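Local coordinates for YjbQ family protein (Sulfolobus tokodaii, PDB 1VE0), which is of unknown catalytic function but binds zinc, as a member of the UPF0047 (YjbQ) family, probably as a homotrimer, at the interface of chains A and B. Sequence-based numbering; all coordinates share one arbitrary frame. Chains: chain A/B, hypothetical protein (ST2072).

Contact 1: the interface of chains A and B. Residues chain A 1, 34-36, 132-134; chain B 3, 130, 132.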
HETATM    1  N   MSE A   1      -7.706  22.578  -8.711  1.00 53.78           N
HETATM    2  CA  MSE A   1      -8.503  22.330  -7.479  1.00 52.38           C
HETATM    3  C   MSE A   1      -7.844  22.952  -6.254  1.00 49.05           C
HETATM    4  O   MSE A   1      -7.343  24.072  -6.310  1.00 50.34           O
HETATM    5  CB  MSE A   1      -8.691  20.826  -7.250  1.00 57.69           C
HETATM    6  CG  MSE A   1      -9.583  20.131  -8.268  1.00 63.01           C
HETATM    7 SE   MSE A   1      -9.754  18.224  -7.934  1.00 72.25          SE
HETATM    8  CE  MSE A   1      -8.093  17.637  -8.731  1.00 68.44           C
ATOM      9  N   ASN A  34     -14.529  17.587  -0.945  1.00 26.01           N
ATOM     10  CA  ASN A  34     -14.668  16.323  -1.660  1.00 24.93           C
ATOM     11  C   ASN A  34     -13.312  16.025  -2.277  1.00 24.91           C
ATOM     12  O   ASN A  34     -12.759  16.855  -3.001  1.00 23.86           O
ATOM     13  CB  ASN A  34     -15.725  16.464  -2.762  1.00 27.82           C
ATOM     14  CG  ASN A  34     -15.894  15.198  -3.603  1.00 29.84           C
ATOM     15  OD1 ASN A  34     -16.389  15.262  -4.730  1.00 33.69           O
ATOM     16  ND2 ASN A  34     -15.509  14.051  -3.058  1.00 30.94           N
ATOM     17  N   GLY A  35     -12.766  14.848  -1.993  1.00 22.71           N
ATOM     18  CA  GLY A  35     -11.468  14.532  -2.559  1.00 22.10           C
ATOM     19  C   GLY A  35     -10.763  13.371  -1.907  1.00 20.18           C
ATOM     20  O   GLY A  35     -11.403  12.413  -1.476  1.00 19.50           O
ATOM     21  N   ILE A  36      -9.437  13.469  -1.817  1.00 20.04           N
ATOM     22  CA  ILE A  36      -8.631  12.394  -1.249  1.00 18.09           C
ATOM     23  C   ILE A  36      -7.630  12.914  -0.220  1.00 17.41           C
ATOM     24  O   ILE A  36      -6.987  13.937  -0.422  1.00 17.48           O
ATOM     25  CB  ILE A  36      -7.840  11.654  -2.370  1.00 19.67           C
ATOM     26  CG1 ILE A  36      -8.807  10.896  -3.288  1.00 19.83           C
ATOM     27  CG2 ILE A  36      -6.825  10.696  -1.762  1.00 21.80           C
ATOM     28  CD1 ILE A  36      -9.558   9.774  -2.587  1.00 23.65           C
HETATM   29  N   MSE A 132      -6.275  16.603  -1.372  1.00 22.93           N
HETATM   30  CA  MSE A 132      -6.525  17.234  -2.656  1.00 23.70           C
HETATM   31  C   MSE A 132      -7.969  16.991  -3.071  1.00 23.07           C
HETATM   32  O   MSE A 132      -8.527  15.924  -2.826  1.00 20.45           O
HETATM   33  CB  MSE A 132      -5.565  16.687  -3.732  1.00 26.62           C
HETATM   34  CG  MSE A 132      -4.120  17.169  -3.579  1.00 35.41           C
HETATM   35 SE   MSE A 132      -2.911  16.656  -5.043  1.00 47.21          SE
HETATM   36  CE  MSE A 132      -4.201  16.546  -6.474  1.00 37.39           C
ATOM     37  N   GLY A 133      -8.571  17.996  -3.695  1.00 23.28           N
ATOM     38  CA  GLY A 133      -9.947  17.870  -4.144  1.00 25.24           C
ATOM     39  C   GLY A 133     -10.532  19.254  -4.248  1.00 26.38           C
ATOM     40  O   GLY A 133      -9.797  20.211  -4.496  1.00 26.98           O
ATOM     41  N   GLU A 134     -11.836  19.384  -4.041  1.00 26.95           N
ATOM     42  CA  GLU A 134     -12.465  20.697  -4.124  1.00 27.87           C
ATOM     43  C   GLU A 134     -12.970  21.119  -2.753  1.00 28.40           C
ATOM     44  O   GLU A 134     -13.092  20.237  -1.886  1.00 28.48           O
ATOM     45  CB  GLU A 134     -13.628  20.654  -5.112  1.00 29.80           C
ATOM     46  CG  GLU A 134     -14.821  19.904  -4.580  1.00 33.37           C
ATOM     47  CD  GLU A 134     -15.919  19.748  -5.603  1.00 36.93           C
ATOM     48  OE1 GLU A 134     -17.070  19.489  -5.181  1.00 37.18           O
ATOM     49  OE2 GLU A 134     -15.629  19.877  -6.817  1.00 36.70           O
ATOM     50  OXT GLU A 134     -13.242  22.322  -2.560  1.00 29.47           O
TER
ATOM     51  N   ILE B   3     -13.864  15.234 -10.147  1.00 34.09           N
ATOM     52  CA  ILE B   3     -13.894  14.152  -9.159  1.00 33.17           C
ATOM     53  C   ILE B   3     -15.074  13.221  -9.381  1.00 31.56           C
ATOM     54  O   ILE B   3     -16.226  13.647  -9.316  1.00 31.94           O
ATOM     55  CB  ILE B   3     -14.015  14.698  -7.728  1.00 33.07           C
ATOM     56  CG1 ILE B   3     -12.854  15.646  -7.435  1.00 34.50           C
ATOM     57  CG2 ILE B   3     -14.046  13.534  -6.731  1.00 33.34           C
ATOM     58  CD1 ILE B   3     -12.977  16.376  -6.116  1.00 35.51           C
ATOM     59  N   LYS B 130     -12.845   6.122  -6.570  1.00 18.81           N
ATOM     60  CA  LYS B 130     -12.819   7.568  -6.486  1.00 20.56           C
ATOM     61  C   LYS B 130     -11.740   8.019  -7.450  1.00 21.63           C
ATOM     62  O   LYS B 130     -10.550   7.809  -7.198  1.00 21.24           O
ATOM     63  CB  LYS B 130     -12.466   7.980  -5.052  1.00 20.02           C
ATOM     64  CG  LYS B 130     -12.552   9.461  -4.774  1.00 25.12           C
ATOM     65  CD  LYS B 130     -13.616   9.743  -3.752  1.00 23.26           C
ATOM     66  CE  LYS B 130     -13.623  11.194  -3.345  1.00 27.30           C
ATOM     67  NZ  LYS B 130     -14.868  11.511  -2.616  1.00 27.33           N
HETATM   68  N   MSE B 132      -9.860  11.035  -9.896  1.00 22.93           N
HETATM   69  CA  MSE B 132      -9.571  12.455  -9.995  1.00 23.70           C
HETATM   70  C   MSE B 132      -8.659  12.708 -11.186  1.00 23.07           C
HETATM   71  O   MSE B 132      -7.775  11.911 -11.487  1.00 20.45           O
HETATM   72  CB  MSE B 132      -8.910  12.971  -8.701  1.00 26.62           C
HETATM   73  CG  MSE B 132      -9.866  13.070  -7.510  1.00 35.41           C
HETATM   74 SE   MSE B 132      -9.109  13.911  -5.901  1.00 47.21          SE
HETATM   75  CE  MSE B 132      -7.810  15.061  -6.745  1.00 37.39           C
TER
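B:Ile3 packs its two branches against A:Asn34 and the glycine backbone of chain A. CG1, anti to the carbonyl carbon (chi1 -58°), carries CD1 to 3.9 Å from A:Gly133 CA, while CG2 meets the side chain of A:Asn34 tip to tip, 3.5 Å from the amide oxygen OD1. B:Met132, a selenomethionine, slides antiparallel past A:Ile36, with SE 4.0 Å from CG1 of that isoleucine. Its methyl reaches the same residue of the other chain, CE of B:Met132 lying 3.9 Å from CE of A:Met132. A:Met1 is poorly ordered, and its tight methyl contact with B:Met132 is doubtful.

The aliphatic stem of B:Lys130 runs beside A:Ile36, CG lying 3.7 Å from CD1. A bend at chi2 (116°) carries its tip past the carbonyl of A:Gly35 and brings NZ to 2.7 Å from ND2 of A:Asn34. No hydrogen bond joins these two nitrogens, which suggests that the amide may be turned end for end in the model, since OD1 in that place could accept from NZ. An alanine in place of A:Asn34 would probably open a gap beside CG2 of B:Ile3 and leave the lysine tip without this polar neighbour.

The patch joins the loop just before strand 35-41, where A:Asn34 lies, the beginning of that strand, the end of strand 124-133 and the chain termini A:Met1 and A:Glu134 to strands 2-11 and 124-133 of chain B.

Contact 2: the interface of chains A and B. Residues chain A 51-52, 54, 57, 61; chain B 44, 77, 84, 87-88.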
ATOM      1  N   ASN A  51      -7.766   0.307   9.548  1.00 17.60           N
ATOM      2  CA  ASN A  51      -8.442  -0.894  10.001  1.00 17.22           C
ATOM      3  C   ASN A  51      -9.227  -0.686  11.294  1.00 17.68           C
ATOM      4  O   ASN A  51      -9.456   0.443  11.704  1.00 18.36           O
ATOM      5  CB  ASN A  51      -7.431  -2.035  10.144  1.00 16.30           C
ATOM      6  CG  ASN A  51      -8.017  -3.371   9.731  1.00 18.05           C
ATOM      7  OD1 ASN A  51      -8.657  -4.049  10.530  1.00 18.57           O
ATOM      8  ND2 ASN A  51      -7.824  -3.743   8.464  1.00 16.49           N
ATOM      9  N   GLU A  52      -9.638  -1.768  11.946  1.00 18.60           N
ATOM     10  CA  GLU A  52     -10.432  -1.612  13.163  1.00 20.39           C
ATOM     11  C   GLU A  52      -9.554  -1.423  14.393  1.00 20.22           C
ATOM     12  O   GLU A  52      -8.603  -2.172  14.616  1.00 21.68           O
ATOM     13  CB  GLU A  52     -11.372  -2.811  13.349  1.00 22.28           C
ATOM     14  CG  GLU A  52     -12.348  -2.641  14.511  1.00 24.60           C
ATOM     15  CD  GLU A  52     -13.285  -3.828  14.696  1.00 27.21           C
ATOM     16  OE1 GLU A  52     -14.013  -3.854  15.710  1.00 27.01           O
ATOM     17  OE2 GLU A  52     -13.303  -4.728  13.831  1.00 30.09           O
ATOM     18  N   GLU A  54     -10.105  -2.063  17.466  1.00 26.79           N
ATOM     19  CA  GLU A  54     -10.616  -2.775  18.628  1.00 27.67           C
ATOM     20  C   GLU A  54      -9.414  -3.072  19.532  1.00 27.90           C
ATOM     21  O   GLU A  54      -8.303  -3.316  19.050  1.00 26.69           O
ATOM     22  CB  GLU A  54     -11.314  -4.072  18.212  1.00 26.31           C
ATOM     23  CG  GLU A  54     -11.920  -4.829  19.393  1.00 28.14           C
ATOM     24  CD  GLU A  54     -10.987  -5.884  19.954  1.00 29.15           C
ATOM     25  OE1 GLU A  54     -11.002  -6.100  21.188  1.00 29.96           O
ATOM     26  OE2 GLU A  54     -10.252  -6.510  19.157  1.00 26.89           O
ATOM     27  N   LEU A  57      -7.315  -6.294  18.741  1.00 26.16           N
ATOM     28  CA  LEU A  57      -6.731  -6.160  17.415  1.00 27.02           C
ATOM     29  C   LEU A  57      -5.555  -5.172  17.436  1.00 25.71           C
ATOM     30  O   LEU A  57      -4.558  -5.368  16.752  1.00 27.28           O
ATOM     31  CB  LEU A  57      -7.830  -5.703  16.452  1.00 27.07           C
ATOM     32  CG  LEU A  57      -7.816  -6.114  14.987  1.00 28.97           C
ATOM     33  CD1 LEU A  57      -7.641  -7.622  14.841  1.00 27.39           C
ATOM     34  CD2 LEU A  57      -9.130  -5.652  14.353  1.00 27.54           C
ATOM     35  N   PHE A  61      -2.039  -6.528  15.649  1.00 22.74           N
ATOM     36  CA  PHE A  61      -1.256  -5.968  14.546  1.00 23.00           C
ATOM     37  C   PHE A  61       0.232  -6.002  14.883  1.00 22.43           C
ATOM     38  O   PHE A  61       1.057  -6.381  14.052  1.00 21.20           O
ATOM     39  CB  PHE A  61      -1.657  -4.511  14.232  1.00 22.28           C
ATOM     40  CG  PHE A  61      -3.069  -4.349  13.745  1.00 22.98           C
ATOM     41  CD1 PHE A  61      -3.571  -5.160  12.725  1.00 23.77           C
ATOM     42  CD2 PHE A  61      -3.912  -3.405  14.328  1.00 22.18           C
ATOM     43  CE1 PHE A  61      -4.894  -5.036  12.297  1.00 21.53           C
ATOM     44  CE2 PHE A  61      -5.234  -3.276  13.907  1.00 22.89           C
ATOM     45  CZ  PHE A  61      -5.728  -4.096  12.886  1.00 21.51           C
TER
ATOM     46  N   THR B  44     -12.675  -3.715   6.531  1.00 17.73           N
ATOM     47  CA  THR B  44     -11.444  -3.956   7.265  1.00 18.22           C
ATOM     48  C   THR B  44     -10.984  -5.399   7.150  1.00 17.81           C
ATOM     49  O   THR B  44      -9.929  -5.748   7.665  1.00 17.43           O
ATOM     50  CB  THR B  44     -11.599  -3.640   8.774  1.00 18.19           C
ATOM     51  OG1 THR B  44     -12.590  -4.505   9.336  1.00 21.59           O
ATOM     52  CG2 THR B  44     -12.016  -2.197   8.991  1.00 16.70           C
ATOM     53  N   HIS B  77      -8.328 -10.447  19.248  1.00 30.05           N
ATOM     54  CA  HIS B  77      -9.586  -9.977  18.696  1.00 30.46           C
ATOM     55  C   HIS B  77     -10.636 -11.076  18.678  1.00 30.60           C
ATOM     56  O   HIS B  77     -11.829 -10.804  18.830  1.00 29.74           O
ATOM     57  CB  HIS B  77      -9.378  -9.482  17.265  1.00 28.34           C
ATOM     58  CG  HIS B  77     -10.635  -9.034  16.595  1.00 24.94           C
ATOM     59  ND1 HIS B  77     -11.316  -7.899  16.974  1.00 26.31           N
ATOM     60  CD2 HIS B  77     -11.345  -9.579  15.578  1.00 25.26           C
ATOM     61  CE1 HIS B  77     -12.393  -7.761  16.220  1.00 26.19           C
ATOM     62  NE2 HIS B  77     -12.433  -8.768  15.365  1.00 27.98           N
ATOM     63  N   GLY B  84      -9.782 -12.249  13.280  1.00 22.89           N
ATOM     64  CA  GLY B  84      -8.584 -11.471  13.530  1.00 24.10           C
ATOM     65  C   GLY B  84      -7.552 -11.609  12.423  1.00 24.39           C
ATOM     66  O   GLY B  84      -6.841 -10.653  12.085  1.00 25.69           O
ATOM     67  N   HIS B  87      -8.351  -9.289   9.552  1.00 20.29           N
ATOM     68  CA  HIS B  87      -8.029  -7.906   9.894  1.00 18.86           C
ATOM     69  C   HIS B  87      -6.539  -7.649   9.711  1.00 18.26           C
ATOM     70  O   HIS B  87      -6.128  -6.663   9.091  1.00 16.78           O
ATOM     71  CB  HIS B  87      -8.409  -7.618  11.352  1.00 19.29           C
ATOM     72  CG  HIS B  87      -9.869  -7.369  11.561  1.00 20.01           C
ATOM     73  ND1 HIS B  87     -10.487  -6.201  11.164  1.00 18.01           N
ATOM     74  CD2 HIS B  87     -10.830  -8.124  12.147  1.00 20.00           C
ATOM     75  CE1 HIS B  87     -11.765  -6.245  11.503  1.00 17.68           C
ATOM     76  NE2 HIS B  87     -11.998  -7.399  12.100  1.00 18.66           N
ATOM     77  N   VAL B  88      -5.732  -8.551  10.255  1.00 17.69           N
ATOM     78  CA  VAL B  88      -4.287  -8.428  10.184  1.00 19.63           C
ATOM     79  C   VAL B  88      -3.723  -8.469   8.763  1.00 19.13           C
ATOM     80  O   VAL B  88      -2.976  -7.572   8.356  1.00 18.50           O
ATOM     81  CB  VAL B  88      -3.605  -9.535  11.026  1.00 20.57           C
ATOM     82  CG1 VAL B  88      -2.099  -9.540  10.770  1.00 20.05           C
ATOM     83  CG2 VAL B  88      -3.898  -9.302  12.498  1.00 21.79           C
TER
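B:His87 and B:His77, two zinc-binding histidines, flank the side chain of A:Leu57 and are each fixed at ND1 by a residue of chain A. For B:His87, the branch CD2 of A:Leu57 lies over one face of the imidazole, 3.5 Å from the ring centroid, in a CH-pi contact displaced toward the rim. ND1 of that ring donates in its own plane to the amide oxygen OD1 of A:Asn51 at 2.9 Å, arriving in the carbonyl plane although amide and ring stand 76° apart. OD1 also accepts from the backbone N of A:Glu52, and the amide nitrogen ND2 donates to O of B:Thr44 at 3.0 Å. Held at both ends, the amide can hardly turn, so A:Asn51 should set the rotation of the B:His87 ring.

B:His77, with CG anti to the backbone N (chi1 177°), presents ND1 to OE2 of A:Glu54. This nearly straight hydrogen bond of 2.8 Å lies in the imidazole plane but meets the carboxylate from above its plane. The backbone N of A:Leu57 reaches OE2 from the opposite face at 3.0 Å, so helix 55-68 helps position the acceptor at its own start. The other leucine branch, CD1, packs 3.5 Å from CB of B:His77.

ND1 being occupied on both rings leaves NE2 of each as the likely zinc ligand. The extended A:Glu52 brings OE2 to 3.4 Å from NE2 of B:His87, which is not a bond; A:Glu52 is itself a zinc-binding residue of this protein, so the metal site is probably shared between subunits. CE1 of A:Phe61, 4.0 Å from CA of B:Val88, extends the apolar packing along helix 84-93.

The site lies where strand 46-51 and helix 55-68 of chain A meet the 3-10 helix 76-79 and helix 84-93 of chain B, placing the zinc-binding histidines at the subunit boundary.

Contact 1 and contact 2 belong to the same interface of chains A and B, with the centres of their C-alpha atoms about 28 Å apart. They share no residue or secondary-structure element. Contact 1 is a mainly apolar junction of strand ends, whereas contact 2 combines hydrogen bonds with leucine packing beside the zinc-binding residues. The interface is not an exact two-fold, and the deposited assembly holds three copies, so each chain probably offers one face to one neighbour and a different face to the other. Contact 1 may thus help hold the subunits in register for contact 2, where the neighbour supports the metal-binding histidines.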